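Local structure of transcriptional regulator (Vibrio vulnificus, 4IVN) at residues A[10-15]-A[28-33]; A[41-46]-A[208-213]; A[69-74]-A[229-234]; A[136-141]-A[238-243]; A[184-189]-A[212-217]. The protein probably represses transcription of the sialic acid catabolism genes by binding operator DNA, and binds N-acetylmannosamine 6-phosphate in a sugar-isomerase-like domain. All coordinates share one frame; numbering follows the deposited sequence.

Contact 1. Residues A[10-15]-A[28-33]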
# COMPACT_ATOMS: atom_id res chain seq x y z
N ARG A 10 37.07 1.55 -13.45
CA ARG A 10 37.68 2.85 -13.20
C ARG A 10 38.14 2.92 -11.78
O ARG A 10 39.23 3.44 -11.53
CB ARG A 10 36.84 4.04 -13.65
CG ARG A 10 36.75 4.14 -15.18
CD ARG A 10 36.26 5.49 -15.68
NE ARG A 10 35.05 5.88 -14.95
CZ ARG A 10 35.05 6.52 -13.78
NH1 ARG A 10 36.19 6.86 -13.19
NH2 ARG A 10 33.91 6.80 -13.19
N LEU A 11 37.38 2.30 -10.87
CA LEU A 11 37.72 2.31 -9.43
C LEU A 11 39.06 1.61 -9.23
O LEU A 11 40.00 2.16 -8.62
CB LEU A 11 36.62 1.67 -8.56
CG LEU A 11 36.53 1.83 -7.02
CD1 LEU A 11 36.79 3.23 -6.47
CD2 LEU A 11 35.17 1.34 -6.52
N ARG A 12 39.12 0.39 -9.72
CA ARG A 12 40.37 -0.38 -9.75
C ARG A 12 41.63 0.40 -10.24
O ARG A 12 42.63 0.50 -9.51
CB ARG A 12 40.16 -1.61 -10.63
CG ARG A 12 39.69 -2.82 -9.88
CD ARG A 12 40.80 -3.31 -8.95
NE ARG A 12 42.13 -2.87 -9.39
CZ ARG A 12 43.28 -3.29 -8.84
NH1 ARG A 12 43.27 -4.17 -7.84
NH2 ARG A 12 44.44 -2.84 -9.30
N SER A 13 41.58 0.91 -11.47
CA SER A 13 42.77 1.46 -12.09
C SER A 13 43.03 2.86 -11.58
O SER A 13 44.16 3.17 -11.23
CB SER A 13 42.73 1.37 -13.63
OG SER A 13 41.50 1.80 -14.18
N ASN A 14 42.00 3.69 -11.46
CA ASN A 14 42.24 5.08 -11.06
C ASN A 14 42.45 5.23 -9.55
O ASN A 14 42.40 6.36 -9.01
CB ASN A 14 41.15 6.08 -11.55
CG ASN A 14 40.57 5.72 -12.91
OD1 ASN A 14 41.14 4.94 -13.70
ND2 ASN A 14 39.40 6.28 -13.20
N MET A 15 42.72 4.13 -8.85
CA MET A 15 42.91 4.22 -7.41
C MET A 15 44.35 4.32 -6.91
O MET A 15 44.58 4.56 -5.71
CB MET A 15 42.08 3.17 -6.64
CG MET A 15 42.66 1.77 -6.50
SD MET A 15 41.63 0.86 -5.30
CE MET A 15 42.45 1.27 -3.75
N TYR A 28 36.90 -1.61 0.08
CA TYR A 28 35.64 -2.14 0.60
C TYR A 28 34.60 -2.23 -0.52
O TYR A 28 33.91 -3.23 -0.65
CB TYR A 28 35.11 -1.35 1.80
CG TYR A 28 33.81 -1.88 2.36
CD1 TYR A 28 33.79 -2.71 3.49
CD2 TYR A 28 32.56 -1.53 1.78
CE1 TYR A 28 32.57 -3.22 3.99
CE2 TYR A 28 31.35 -2.02 2.30
CZ TYR A 28 31.37 -2.87 3.40
OH TYR A 28 30.18 -3.36 3.88
N ILE A 29 34.49 -1.20 -1.36
CA ILE A 29 33.51 -1.23 -2.41
C ILE A 29 33.84 -2.31 -3.45
O ILE A 29 32.93 -3.01 -3.93
CB ILE A 29 33.38 0.15 -3.10
CG1 ILE A 29 32.91 1.20 -2.08
CG2 ILE A 29 32.32 0.06 -4.17
CD1 ILE A 29 33.02 2.66 -2.52
N LEU A 30 35.11 -2.39 -3.86
CA LEU A 30 35.56 -3.34 -4.89
C LEU A 30 35.28 -4.77 -4.43
O LEU A 30 35.05 -5.67 -5.27
CB LEU A 30 37.08 -3.18 -5.21
CG LEU A 30 37.50 -2.05 -6.16
CD1 LEU A 30 39.04 -1.79 -6.12
CD2 LEU A 30 37.02 -2.35 -7.57
N GLU A 31 35.32 -4.98 -3.11
CA GLU A 31 35.09 -6.30 -2.54
C GLU A 31 33.67 -6.60 -2.21
O GLU A 31 33.34 -7.76 -2.06
CB GLU A 31 35.98 -6.60 -1.33
CG GLU A 31 37.45 -6.67 -1.73
CD GLU A 31 38.42 -6.24 -0.64
OE1 GLU A 31 38.22 -6.59 0.54
OE2 GLU A 31 39.42 -5.59 -0.99
N ASN A 32 32.83 -5.58 -2.08
CA ASN A 32 31.46 -5.78 -1.52
C ASN A 32 30.38 -5.21 -2.38
O ASN A 32 29.29 -4.85 -1.91
CB ASN A 32 31.38 -5.16 -0.12
CG ASN A 32 32.28 -5.85 0.85
OD1 ASN A 32 31.98 -6.95 1.27
ND2 ASN A 32 33.40 -5.22 1.20
N ALA A 33 30.74 -5.03 -3.64
CA ALA A 33 30.04 -4.11 -4.53
C ALA A 33 28.59 -4.46 -4.69
O ALA A 33 27.73 -3.57 -4.70
CB ALA A 33 30.72 -4.02 -5.90
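L30 of helix 20-36 pushes its isobutyl group between L11 and R12 near the end of helix 7-13 and M15 in the turn that follows. The backbones are closest at R12 and L30, and CB of L30 already points toward the other segment. With CG anti to the carbonyl carbon (chi1 -81°), the branch point of L30 faces the branch point of L11, the two CG atoms lying 4.1 Å apart while the side chains run past each other in opposite directions. Beyond CG the methyls part company. CD2 of L30 rests on CG of R12, 3.6 Å away, and CB of L11 lies a little farther from it. CD1 of L30 is wedged between two partners, R12 CD at 3.7 Å and M15 SD at 3.8 Å. The R12 chain is bent at its second and third torsions and crosses L30 at about a right angle, offering its methylenes to the leucine.

Beside this, CD2 of L11 touches CG2 of I29 at 3.9 Å, again with the chains nearly perpendicular. L11 and M15 also lean on A26 of the same long helix, whereas I29 reaches on to L44 of helix 41-48 and F70 of helix 67-78. The contact seats helix 7-13 on helix 20-36, which I29 in turn ties to the other helices. Methyls, methylenes and a thioether do all the touching between 10-15 and 28-33, which implies association by burial of apolar surface, with arginine taking part through its aliphatic stem.

Contact 2. Residues A[41-46]-A[208-213]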
# COMPACT_ATOMS: atom_id res chain seq x y z
N ILE A 41 24.75 6.18 2.63
CA ILE A 41 26.09 6.78 2.85
C ILE A 41 26.51 6.46 4.29
O ILE A 41 27.72 6.21 4.56
CB ILE A 41 26.12 8.28 2.53
CG1 ILE A 41 27.54 8.81 2.62
CG2 ILE A 41 25.01 9.01 3.29
CD1 ILE A 41 27.61 10.21 2.04
N THR A 42 25.50 6.42 5.19
CA THR A 42 25.71 6.25 6.67
C THR A 42 26.26 4.83 6.92
O THR A 42 27.22 4.65 7.66
CB THR A 42 24.43 6.50 7.52
OG1 THR A 42 23.71 7.63 7.00
CG2 THR A 42 24.72 6.76 9.00
N ASP A 43 25.76 3.86 6.19
CA ASP A 43 26.33 2.47 6.27
C ASP A 43 27.73 2.36 5.72
O ASP A 43 28.62 1.76 6.35
CB ASP A 43 25.53 1.48 5.40
CG ASP A 43 24.17 1.15 6.00
OD1 ASP A 43 24.05 0.93 7.23
OD2 ASP A 43 23.21 1.05 5.19
N LEU A 44 27.94 2.89 4.51
CA LEU A 44 29.29 2.77 3.87
C LEU A 44 30.38 3.39 4.77
O LEU A 44 31.48 2.83 4.91
CB LEU A 44 29.30 3.49 2.54
CG LEU A 44 30.58 3.31 1.74
CD1 LEU A 44 30.99 1.85 1.68
CD2 LEU A 44 30.44 3.90 0.36
N ALA A 45 30.03 4.52 5.38
CA ALA A 45 30.89 5.19 6.34
C ALA A 45 31.18 4.32 7.56
O ALA A 45 32.37 4.13 7.94
CB ALA A 45 30.34 6.55 6.74
N ARG A 46 30.13 3.79 8.18
CA ARG A 46 30.31 2.89 9.31
C ARG A 46 31.10 1.63 8.97
O ARG A 46 32.01 1.24 9.69
CB ARG A 46 28.95 2.40 9.83
CG ARG A 46 28.09 3.43 10.52
CD ARG A 46 26.73 2.78 10.82
NE ARG A 46 26.68 2.14 12.15
CZ ARG A 46 26.75 0.83 12.40
NH1 ARG A 46 26.87 -0.10 11.44
NH2 ARG A 46 26.66 0.43 13.64
N THR A 208 11.41 2.71 7.96
CA THR A 208 12.39 2.62 6.83
C THR A 208 12.67 1.15 6.62
O THR A 208 12.04 0.29 7.25
CB THR A 208 13.78 3.18 7.26
OG1 THR A 208 14.32 2.29 8.27
CG2 THR A 208 13.61 4.47 7.88
N ASN A 209 13.59 0.86 5.71
CA ASN A 209 14.05 -0.50 5.51
C ASN A 209 15.56 -0.54 5.65
O ASN A 209 16.22 -1.43 5.11
CB ASN A 209 13.71 -0.97 4.03
CG ASN A 209 12.21 -1.08 3.78
OD1 ASN A 209 11.68 -2.19 3.59
ND2 ASN A 209 11.54 0.03 3.67
N ILE A 210 16.12 0.37 6.46
CA ILE A 210 17.53 0.31 6.72
C ILE A 210 17.81 0.85 8.14
O ILE A 210 17.16 1.78 8.59
CB ILE A 210 18.32 1.04 5.58
CG1 ILE A 210 19.78 0.64 5.63
CG2 ILE A 210 18.14 2.50 5.63
CD1 ILE A 210 20.14 -0.21 4.44
N ASN A 211 18.70 0.18 8.86
CA ASN A 211 19.06 0.63 10.20
C ASN A 211 19.76 1.96 10.33
O ASN A 211 19.48 2.69 11.27
CB ASN A 211 19.86 -0.48 10.92
CG ASN A 211 18.98 -1.67 11.15
OD1 ASN A 211 18.04 -1.60 11.93
ND2 ASN A 211 19.16 -2.70 10.35
N HIS A 212 20.68 2.28 9.40
CA HIS A 212 21.40 3.56 9.52
C HIS A 212 21.29 4.40 8.30
O HIS A 212 21.46 3.90 7.17
CB HIS A 212 22.86 3.30 9.79
CG HIS A 212 23.08 2.34 10.95
ND1 HIS A 212 23.14 2.77 12.24
CD2 HIS A 212 23.27 0.96 10.97
CE1 HIS A 212 23.32 1.70 13.03
NE2 HIS A 212 23.43 0.61 12.26
N SER A 213 21.09 5.69 8.47
CA SER A 213 20.74 6.46 7.31
C SER A 213 20.79 7.87 7.86
O SER A 213 20.76 8.04 9.07
CB SER A 213 19.32 6.06 6.83
OG SER A 213 18.33 6.81 7.59
O HOH W 1 21.94 -0.06 8.12
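The junction between the helix-turn-helix domain and the sugar-binding SIS domain is made here by T42, D43 and R46 of helix 41-48, which meet I210, H212 and S213 in the loop after strand 204-208. The guanidinium of R46 lies flat on the H212 ring, their planes 10° apart and their centres separated by 3.6 Å. NE2 of the histidine sits over the middle of the guanidinium, and R46 CD adds a CH-pi contact over the same ring, 3.8 Å from its centroid. A bend at chi3 (91°) swings NE from the extended chain over the imidazole. D43 approaches near the plane of that ring, its carboxylate almost perpendicular to it. OD1 of D43 accepts a hydrogen bond from a water at 2.5 Å, and the water accepts from the backbone N of H212 at 2.9 Å. OD2 meets I210 CD1 tip to tip at 3.4 Å. T42 lays OG1 against the carbonyl carbon of S213, 3.1 Å away. T40, just before the helix, bonds through OG1 to both H212 O and D43 N. Stack, bridging water and packing all contribute here; the guanidinium would probably disfavour a charged H212, D43 partly offset this, leaving its charge open.

Contact 3. Residues A[69-74]-A[229-234]; sequences DFRMAL and EGPLTG
The guanidinium of R71 carries P231 CD and G230 CA over one face, while E229 O approaches it obliquely, 3.8 Å from NH1. P231 CG lies 3.5 Å from R71 NE, and NH2 spreads along the G230-P231 peptide, 3.6 Å from the proline N. The R71 chain is extended until chi3 (79°) turns NE toward the proline ring. NH1 finds its hydrogen bond outside the segments, on Q39 O, which fixes the group over the loop.

On the neighbouring side of the same proline, M72 slides past P231 in the opposite direction. Its chain bends at chi2, which turns SD, and again at chi3 (-102°), which brings CE to P231 CB at 3.5 Å and L232 CD2 at 3.8 Å. I273 of the second subunit also packs on M72.

P231 and L232 are the corners of a type I beta turn from G230 to T233, closed by T233 N to G230 O. A second bond returns from G230 N to T233 OG1 at 2.9 Å, with an N-H...O angle of 156°. G230, P231 and G234 line the pocket of the bound sugar phosphate, and G234 O receives a weak bond from Y147 OH of the second subunit. Helix 67-78 of the DNA-binding domain therefore rests, through apolar packing and a flat cationic group, on a turn that helps form the pocket, a layout that could let ligand binding be felt by that domain.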
# COMPACT_ATOMS: atom_id res chain seq x y z
N ASP A 69 24.57 9.30 -6.58
CA ASP A 69 24.97 9.24 -8.03
C ASP A 69 25.92 8.05 -8.33
O ASP A 69 25.72 7.23 -9.23
CB ASP A 69 25.72 10.53 -8.35
CG ASP A 69 25.99 10.68 -9.82
OD1 ASP A 69 25.21 10.16 -10.68
OD2 ASP A 69 27.02 11.31 -10.15
N PHE A 70 26.99 8.00 -7.57
CA PHE A 70 27.90 6.82 -7.53
C PHE A 70 27.16 5.49 -7.35
O PHE A 70 27.39 4.53 -8.12
CB PHE A 70 28.93 7.02 -6.42
CG PHE A 70 29.85 5.85 -6.25
CD1 PHE A 70 29.46 4.76 -5.51
CD2 PHE A 70 31.14 5.88 -6.81
CE1 PHE A 70 30.32 3.66 -5.36
CE2 PHE A 70 32.01 4.80 -6.67
CZ PHE A 70 31.59 3.69 -5.92
N ARG A 71 26.28 5.41 -6.32
CA ARG A 71 25.64 4.13 -6.02
C ARG A 71 24.72 3.72 -7.21
O ARG A 71 24.65 2.57 -7.57
CB ARG A 71 24.83 4.25 -4.74
CG ARG A 71 24.47 2.87 -4.15
CD ARG A 71 23.62 3.12 -2.90
NE ARG A 71 22.24 3.41 -3.33
CZ ARG A 71 21.12 3.09 -2.67
NH1 ARG A 71 21.16 2.49 -1.48
NH2 ARG A 71 19.91 3.42 -3.18
N MET A 72 24.03 4.69 -7.80
CA MET A 72 23.21 4.42 -9.01
C MET A 72 24.10 3.85 -10.16
O MET A 72 23.75 2.80 -10.78
CB MET A 72 22.59 5.76 -9.48
CG MET A 72 21.72 5.69 -10.76
SD MET A 72 20.04 5.00 -10.42
CE MET A 72 20.38 3.37 -11.08
N ALA A 73 25.22 4.54 -10.48
CA ALA A 73 26.12 3.98 -11.53
C ALA A 73 26.59 2.60 -11.14
O ALA A 73 26.75 1.69 -12.01
CB ALA A 73 27.34 4.86 -11.73
N LEU A 74 26.86 2.44 -9.86
CA LEU A 74 27.30 1.13 -9.41
C LEU A 74 26.28 0.05 -9.80
O LEU A 74 26.65 -1.02 -10.38
CB LEU A 74 27.57 1.13 -7.90
CG LEU A 74 27.91 -0.25 -7.33
CD1 LEU A 74 29.24 -0.80 -7.95
CD2 LEU A 74 28.07 -0.19 -5.83
N GLU A 229 16.09 -1.01 0.00
CA GLU A 229 15.98 -0.77 -1.46
C GLU A 229 17.32 -0.41 -2.05
O GLU A 229 18.15 0.13 -1.34
CB GLU A 229 14.99 0.42 -1.69
CG GLU A 229 13.61 -0.05 -1.31
CD GLU A 229 12.53 0.85 -1.75
OE1 GLU A 229 12.78 2.08 -1.92
OE2 GLU A 229 11.39 0.38 -1.88
N GLY A 230 17.53 -0.64 -3.35
CA GLY A 230 18.78 -0.23 -4.06
C GLY A 230 18.31 0.70 -5.18
O GLY A 230 17.09 0.89 -5.35
N PRO A 231 19.26 1.23 -5.97
CA PRO A 231 18.96 2.22 -6.97
C PRO A 231 17.94 1.72 -7.98
O PRO A 231 17.23 2.54 -8.57
CB PRO A 231 20.33 2.46 -7.65
CG PRO A 231 21.33 2.24 -6.49
CD PRO A 231 20.71 0.94 -5.95
N LEU A 232 17.92 0.42 -8.24
CA LEU A 232 17.07 -0.12 -9.29
C LEU A 232 15.88 -0.93 -8.70
O LEU A 232 15.08 -1.48 -9.48
CB LEU A 232 17.87 -1.08 -10.18
CG LEU A 232 18.90 -0.44 -11.10
CD1 LEU A 232 19.74 -1.50 -11.83
CD2 LEU A 232 18.12 0.43 -12.09
N THR A 233 15.80 -1.03 -7.36
CA THR A 233 14.63 -1.67 -6.73
C THR A 233 13.77 -0.75 -5.84
O THR A 233 13.17 -1.16 -4.87
CB THR A 233 15.16 -2.94 -5.97
OG1 THR A 233 16.10 -2.49 -5.02
CG2 THR A 233 15.93 -3.90 -6.93
N GLY A 234 13.61 0.54 -6.18
CA GLY A 234 12.80 1.32 -5.30
C GLY A 234 11.37 0.84 -5.51
O GLY A 234 11.02 0.42 -6.61

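Contact 4. Residues A[136-141]-A[238-243]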
# COMPACT_ATOMS: atom_id res chain seq x y z
N GLY A 136 7.03 9.24 -3.59
CA GLY A 136 7.16 8.08 -4.49
C GLY A 136 6.44 6.89 -3.86
O GLY A 136 5.29 7.03 -3.42
N ALA A 137 7.07 5.72 -3.83
CA ALA A 137 6.40 4.54 -3.30
C ALA A 137 6.13 4.65 -1.81
O ALA A 137 5.22 3.98 -1.28
CB ALA A 137 7.20 3.28 -3.53
N SER A 138 6.94 5.44 -1.12
CA SER A 138 6.68 5.64 0.35
C SER A 138 5.40 6.42 0.58
O SER A 138 4.86 6.35 1.69
CB SER A 138 7.88 6.34 1.04
OG SER A 138 8.87 5.28 1.32
N SER A 139 4.96 7.22 -0.40
CA SER A 139 3.56 7.82 -0.31
C SER A 139 2.49 6.73 0.04
O SER A 139 1.57 6.97 0.82
CB SER A 139 3.14 8.43 -1.66
OG SER A 139 1.81 8.91 -1.64
N ILE A 140 2.62 5.56 -0.56
CA ILE A 140 1.60 4.45 -0.42
C ILE A 140 1.58 4.01 1.03
O ILE A 140 0.50 3.82 1.62
CB ILE A 140 1.98 3.23 -1.35
CG1 ILE A 140 1.58 3.52 -2.82
CG2 ILE A 140 1.33 1.91 -0.92
CD1 ILE A 140 2.17 4.76 -3.47
N VAL A 141 2.78 3.88 1.62
CA VAL A 141 2.89 3.47 3.03
C VAL A 141 2.36 4.52 4.02
O VAL A 141 1.60 4.13 4.95
CB VAL A 141 4.35 3.01 3.41
CG1 VAL A 141 4.45 2.61 4.90
CG2 VAL A 141 4.72 1.86 2.47
N ALA A 238 8.30 -6.42 -2.20
CA ALA A 238 8.86 -7.08 -1.05
C ALA A 238 9.41 -6.04 0.00
O ALA A 238 9.35 -6.29 1.21
CB ALA A 238 9.90 -8.14 -1.47
N SER A 239 9.84 -4.86 -0.44
CA SER A 239 10.24 -3.80 0.49
C SER A 239 9.03 -3.07 1.11
O SER A 239 9.01 -2.81 2.33
CB SER A 239 11.11 -2.78 -0.20
OG SER A 239 12.29 -3.46 -0.58
N LYS A 240 8.01 -2.82 0.31
CA LYS A 240 6.86 -2.10 0.80
C LYS A 240 5.98 -2.99 1.70
O LYS A 240 5.33 -2.50 2.61
CB LYS A 240 6.01 -1.59 -0.37
CG LYS A 240 6.71 -0.58 -1.32
CD LYS A 240 7.23 0.71 -0.60
CE LYS A 240 8.73 0.68 -0.36
NZ LYS A 240 9.24 2.06 0.12
N VAL A 241 5.97 -4.29 1.45
CA VAL A 241 5.07 -5.14 2.20
C VAL A 241 5.52 -5.16 3.66
O VAL A 241 4.70 -5.14 4.57
CB VAL A 241 4.89 -6.54 1.57
CG1 VAL A 241 6.06 -7.44 1.91
CG2 VAL A 241 3.58 -7.16 2.09
N GLY A 242 6.82 -5.14 3.92
CA GLY A 242 7.20 -5.11 5.32
C GLY A 242 6.95 -3.77 6.00
O GLY A 242 6.68 -3.74 7.21
N ALA A 243 7.08 -2.68 5.22
CA ALA A 243 6.78 -1.28 5.74
C ALA A 243 5.28 -1.22 6.12
O ALA A 243 4.90 -0.77 7.23
CB ALA A 243 7.16 -0.20 4.74
O HOH W 2 8.19 2.96 2.32
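NZ of K240 is linked to S138 by one water: the ammonium donates to it at 2.6 Å, and the water donates to S138 OG, also at 2.6 Å. The same NZ bonds to S183 OG and forms a long, weak ion pair with E229 OE2, which together fix the buried end of the lysine. S138 OG has a further partner in the ligand, a hydrogen bond to its O18, and thus couples the sugar phosphate to the water and the lysine behind it.

K240 gets there by folding. CG stands anti to the carbonyl carbon, chi2 (-58°) bends the chain and puts CD beside A137, 3.9 Å from that residue's CB, and chi3 (102°) turns CE onward. The methylene stem therefore packs on the first turn of helix 137-151 while the charge stays in the polar cluster. V141 crosses the lysine at about a right angle, with CG2 at 4.1 Å from K240 CD.

One turn farther on, V141 spreads both methyls over A243, CG1 lying 3.9 Å from its CB. The lysine stem and V141 fill the space between helix axes 10.1 Å apart, at a crossing angle of -26°. I140 and V241 pack on their own counterparts in the second subunit. A137 N bonds to the sugar through its O4, and G136 has positive phi just before the helix. A helix that starts at the ligand after a short loop from a strand of the parallel sheet, backed by a second helix, is characteristic of the alpha-beta SIS domain.

Contact 5. Residues A[184-189]-A[212-217]; sequences SGSTKE and HSPLSS
G185, in the serine-rich loop after strand 176-181 of the SIS domain, fits against S213, P214 and L215 in the loop before strand 221-224, and each of the two loops is shaped by a serine-based turn.

Backbone bonding comes first. L215 N donates to G185 O at 3.1 Å, in the carbonyl plane and on a lone pair, with an N-H...O angle of 141°.

The turns within each loop are made by hydroxyls. S184 OG accepts from S186 N at 2.8 Å, an ST turn, and S186 OG answers by donating to S184 O at 2.8 Å from above that carbonyl plane. In the partner loop S213 OG accepts from S216 N, an ST motif, while S216 OG donates to S213 O at 2.7 Å. S213 keeps its OG in the crowded position between N and the carbonyl carbon (chi1 84°), where it faces G185.

The turned S184 loop presents its own N to the ligand's O19, and T187 OG1 bonds to O17, both consistent with holding the phosphate group. M276 of the second subunit packs on T187.

Van der Waals packing fills the rest. The P214 ring lies over G185 O, with CB at 3.4 Å, and its CD meets S186 OG at 3.5 Å. G185 has positive phi (48°), a conformation that favours glycine, and its CA is closely hemmed in by S213 OG and by L215 CB, the latter 3.5 Å from that CA.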
# COMPACT_ATOMS: atom_id res chain seq x y z
N SER A 184 14.93 4.43 2.28
CA SER A 184 16.32 4.75 2.32
C SER A 184 16.74 5.66 3.47
O SER A 184 17.96 5.82 3.69
CB SER A 184 16.74 5.44 1.01
OG SER A 184 16.16 6.77 0.98
N GLY A 185 15.78 6.37 4.07
CA GLY A 185 16.09 7.53 4.92
C GLY A 185 17.07 8.49 4.28
O GLY A 185 17.82 9.16 5.01
N SER A 186 17.06 8.60 2.94
CA SER A 186 18.06 9.44 2.24
C SER A 186 17.40 10.38 1.25
O SER A 186 18.09 10.98 0.45
CB SER A 186 19.16 8.60 1.57
OG SER A 186 19.78 7.60 2.49
N THR A 187 16.08 10.52 1.29
CA THR A 187 15.37 11.40 0.35
C THR A 187 15.38 12.84 0.84
O THR A 187 14.92 13.16 1.91
CB THR A 187 13.92 10.92 0.13
OG1 THR A 187 13.99 9.60 -0.44
CG2 THR A 187 13.22 11.84 -0.88
N LYS A 188 15.91 13.75 0.04
CA LYS A 188 16.30 15.02 0.55
C LYS A 188 15.16 15.85 1.21
O LYS A 188 15.32 16.35 2.36
CB LYS A 188 16.94 15.77 -0.61
CG LYS A 188 17.92 16.86 -0.25
CD LYS A 188 17.17 18.14 -0.38
CE LYS A 188 18.03 19.25 -0.99
NZ LYS A 188 17.25 20.51 -0.65
N GLU A 189 14.05 16.04 0.49
CA GLU A 189 12.99 16.89 1.01
C GLU A 189 12.22 16.17 2.15
O GLU A 189 11.70 16.79 3.10
CB GLU A 189 12.07 17.47 -0.12
CG GLU A 189 12.89 18.42 -0.97
CD GLU A 189 12.10 19.31 -1.93
OE1 GLU A 189 12.68 20.09 -2.70
OE2 GLU A 189 10.87 19.26 -1.95
N HIS A 212 20.68 2.28 9.40
CA HIS A 212 21.40 3.56 9.52
C HIS A 212 21.29 4.40 8.30
O HIS A 212 21.46 3.90 7.17
CB HIS A 212 22.86 3.30 9.79
CG HIS A 212 23.08 2.34 10.95
ND1 HIS A 212 23.14 2.77 12.24
CD2 HIS A 212 23.27 0.96 10.97
CE1 HIS A 212 23.32 1.70 13.03
NE2 HIS A 212 23.43 0.61 12.26
N SER A 213 21.09 5.69 8.47
CA SER A 213 20.74 6.46 7.31
C SER A 213 20.79 7.87 7.86
O SER A 213 20.76 8.04 9.07
CB SER A 213 19.32 6.06 6.83
OG SER A 213 18.33 6.81 7.59
N PRO A 214 20.82 8.90 6.97
CA PRO A 214 20.70 10.31 7.40
C PRO A 214 19.47 10.55 8.31
O PRO A 214 19.48 11.41 9.26
CB PRO A 214 20.48 11.02 6.06
CG PRO A 214 21.27 10.21 5.05
CD PRO A 214 21.18 8.77 5.53
N LEU A 215 18.39 9.87 7.98
CA LEU A 215 17.15 9.99 8.75
C LEU A 215 17.28 9.45 10.17
O LEU A 215 16.67 9.98 11.14
CB LEU A 215 15.95 9.39 7.94
CG LEU A 215 14.51 9.52 8.53
CD1 LEU A 215 14.13 10.98 8.67
CD2 LEU A 215 13.44 8.85 7.59
N SER A 216 18.09 8.41 10.39
CA SER A 216 18.15 7.91 11.78
C SER A 216 18.68 8.90 12.79
O SER A 216 18.24 8.89 13.93
CB SER A 216 18.82 6.53 11.90
OG SER A 216 20.00 6.59 11.20
N SER A 217 19.51 9.85 12.40
CA SER A 217 19.96 10.77 13.38
C SER A 217 18.93 11.90 13.54
O SER A 217 19.16 12.85 14.26
CB SER A 217 21.36 11.32 12.97
OG SER A 217 21.16 12.36 12.02

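How the contacts relate
From the N terminus, contact 1 closes first, a short loop within the helix-turn-helix domain, and is finished before any other opens. Y28 packs on L44 of contact 2, and A33 on L74 of contact 3. Contacts 2 and 3 each span more than 150 residues, joining helices 41-48 and 67-78 to loops of the SIS domain, and their segments alternate along the chain. Contact 4 crosses both and stays within the SIS domain; E229 and K240 connect it to contact 3. Contact 5 nests inside the loops closed by contacts 3 and 4 and shares H212 and S213 with contact 2. Contacts 3, 4 and 5 also touch the second subunit.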